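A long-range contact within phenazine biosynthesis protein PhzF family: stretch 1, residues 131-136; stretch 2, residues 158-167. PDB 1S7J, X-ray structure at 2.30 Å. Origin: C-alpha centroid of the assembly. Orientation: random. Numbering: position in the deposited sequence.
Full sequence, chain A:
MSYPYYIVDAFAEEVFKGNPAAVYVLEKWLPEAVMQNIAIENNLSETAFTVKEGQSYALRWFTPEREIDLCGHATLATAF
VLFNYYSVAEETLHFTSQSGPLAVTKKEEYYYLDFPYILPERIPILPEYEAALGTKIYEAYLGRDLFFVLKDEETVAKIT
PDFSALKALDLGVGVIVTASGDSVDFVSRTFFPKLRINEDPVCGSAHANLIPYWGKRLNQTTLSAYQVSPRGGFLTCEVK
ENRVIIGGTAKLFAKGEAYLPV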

# COMPACT_ATOMS: atom_id res chain seq x y z
N ALA A 131 12.35 21.97 4.25
CA ALA A 131 13.34 21.77 5.29
C ALA A 131 13.39 20.30 5.72
O ALA A 131 14.46 19.69 5.76
CB ALA A 131 13.03 22.66 6.49
N ALA A 132 12.22 19.76 6.07
CA ALA A 132 12.10 18.37 6.51
C ALA A 132 12.51 17.38 5.40
O ALA A 132 13.10 16.34 5.69
CB ALA A 132 10.68 18.08 6.98
N LEU A 133 12.17 17.71 4.16
CA LEU A 133 12.51 16.87 3.00
C LEU A 133 13.97 16.99 2.63
O LEU A 133 14.59 16.02 2.17
CB LEU A 133 11.68 17.27 1.80
CG LEU A 133 10.48 16.41 1.40
CD1 LEU A 133 9.64 16.03 2.62
CD2 LEU A 133 9.66 17.18 0.40
N GLY A 134 14.51 18.19 2.79
CA GLY A 134 15.89 18.44 2.44
C GLY A 134 16.04 18.62 0.94
O GLY A 134 17.06 18.22 0.36
N THR A 135 15.03 19.21 0.31
CA THR A 135 15.07 19.44 -1.13
C THR A 135 14.01 20.45 -1.54
O THR A 135 13.19 20.88 -0.71
CB THR A 135 14.85 18.11 -1.91
OG1 THR A 135 15.20 18.29 -3.29
CG2 THR A 135 13.38 17.65 -1.80
N LYS A 136 14.04 20.86 -2.80
CA LYS A 136 13.08 21.81 -3.32
C LYS A 136 11.77 21.15 -3.75
O LYS A 136 11.75 20.17 -4.51
CB LYS A 136 13.66 22.58 -4.51
CG LYS A 136 12.70 23.65 -5.06
CD LYS A 136 13.17 24.21 -6.39
CE LYS A 136 12.19 25.26 -6.91
NZ LYS A 136 12.60 25.80 -8.24
N LYS A 158 16.92 9.61 -3.81
CA LYS A 158 18.01 10.04 -2.95
C LYS A 158 17.71 10.71 -1.60
O LYS A 158 18.50 10.57 -0.66
CB LYS A 158 18.99 10.92 -3.75
CG LYS A 158 19.88 10.14 -4.74
CD LYS A 158 21.32 10.67 -4.83
CE LYS A 158 22.26 9.59 -5.39
NZ LYS A 158 21.86 9.07 -6.73
N ILE A 159 16.60 11.44 -1.50
CA ILE A 159 16.28 12.14 -0.24
C ILE A 159 16.19 11.31 1.03
O ILE A 159 15.80 10.14 1.01
CB ILE A 159 14.99 13.00 -0.34
CG1 ILE A 159 13.76 12.10 -0.58
CG2 ILE A 159 15.14 14.06 -1.41
CD1 ILE A 159 12.44 12.77 -0.22
N THR A 160 16.56 11.94 2.12
CA THR A 160 16.51 11.34 3.43
C THR A 160 15.94 12.42 4.36
O THR A 160 16.65 13.32 4.83
CB THR A 160 17.91 10.80 3.89
OG1 THR A 160 17.83 10.28 5.22
CG2 THR A 160 18.97 11.89 3.81
N PRO A 161 14.60 12.43 4.50
CA PRO A 161 13.85 13.37 5.31
C PRO A 161 14.10 13.31 6.81
O PRO A 161 14.49 12.28 7.36
CB PRO A 161 12.40 13.00 4.99
CG PRO A 161 12.49 12.42 3.63
CD PRO A 161 13.69 11.55 3.75
N ASP A 162 13.85 14.44 7.46
CA ASP A 162 13.98 14.58 8.89
C ASP A 162 12.60 14.13 9.35
O ASP A 162 11.67 14.94 9.41
CB ASP A 162 14.22 16.05 9.24
CG ASP A 162 14.40 16.30 10.73
OD1 ASP A 162 15.15 17.23 11.07
OD2 ASP A 162 13.79 15.59 11.56
N PHE A 163 12.44 12.84 9.61
CA PHE A 163 11.16 12.26 10.02
C PHE A 163 10.51 12.86 11.26
O PHE A 163 9.29 12.76 11.43
CB PHE A 163 11.26 10.74 10.14
CG PHE A 163 11.58 10.06 8.84
CD1 PHE A 163 12.78 9.37 8.68
CD2 PHE A 163 10.70 10.13 7.76
CE1 PHE A 163 13.10 8.77 7.47
CE2 PHE A 163 11.01 9.52 6.55
CZ PHE A 163 12.22 8.84 6.40
N SER A 164 11.31 13.44 12.14
CA SER A 164 10.77 14.07 13.34
C SER A 164 10.19 15.44 12.95
O SER A 164 9.22 15.92 13.54
CB SER A 164 11.84 14.21 14.43
OG SER A 164 12.99 14.89 13.97
N ALA A 165 10.79 16.05 11.92
CA ALA A 165 10.34 17.34 11.42
C ALA A 165 9.04 17.18 10.64
O ALA A 165 8.17 18.06 10.66
CB ALA A 165 11.41 17.96 10.53
N LEU A 166 8.92 16.06 9.91
CA LEU A 166 7.72 15.77 9.13
C LEU A 166 6.53 15.45 10.04
O LEU A 166 5.40 15.84 9.75
CB LEU A 166 7.98 14.59 8.17
CG LEU A 166 8.83 14.81 6.92
CD1 LEU A 166 9.04 13.50 6.20
CD2 LEU A 166 8.16 15.81 5.99
N LYS A 167 6.79 14.70 11.11
CA LYS A 167 5.74 14.33 12.07
C LYS A 167 5.12 15.59 12.67
O LYS A 167 3.95 15.59 13.07
CB LYS A 167 6.36 13.47 13.18
CG LYS A 167 5.39 12.98 14.25
CD LYS A 167 6.12 12.06 15.23
CE LYS A 167 5.20 11.52 16.31
NZ LYS A 167 5.95 10.56 17.19
O HOH W 1 17.34 14.97 2.90

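The contact joins the last residues of one helix, Ala131 to Leu133, to a loop that leads into another helix beginning at Phe163. By CA position the backbones are nearest at Leu133 and Pro161, whose CA atoms lie 4.4 Å apart. Here the outgoing helix has carbonyls without helical partners in the stretch, and one of them supplies the direct hydrogen bond of the contact: Asp162 N donates to Ala132 O at 2.7 Å, with a nearly straight N-H...O angle of 165°. The same oxygen receives a CA-H...O contact from Pro161, CA to O 3.1 Å. Proline has no amide hydrogen to offer, but its CA can still approach a carbonyl. One residue on, a water donates to both Leu133 O (3.0 Å) and Thr160 O (2.6 Å), bridging two acceptors that could not bond each other. Gly134 then leaves the helix with positive phi, a conformation that glycine adopts readily.

Asp162 serves both stretches. While its amide reaches across, its side chain turns back to cap its own helix: OD2 accepts from Ala165 N at 3.1 Å and, weakly, from Ser164 N at 3.3 Å, satisfying amides at the first turn. Ser164 OG adds a bond to the same OD2 at 2.6 Å, so the short serine side chain helps hold the carboxylate in place.

The remaining side-chain contacts are apolar. Ala132 CB lies 3.6 Å from Ala165 CB and 3.5 Å from Leu166 CD2; two methyl side chains let the backbones approach closely. Leu133 CB points away from the other stretch, yet the longer side chain brings CD1 to within 3.7 Å of Leu166 CD2. Leu166 CD2 thus meets both Ala132 CB and Leu133 CD1, a reach that suits a leucine whose CA-to-CB bond points sideways. The CA-to-CB bond of Ile159 points toward stretch 1, and branching at CB lets CD1 lie 4.4 Å from Leu133 CG while CG2 lies 4.0 Å from Thr135 CG2. Thr135 thus offers a methyl to Ile159, and both residues remain partly exposed.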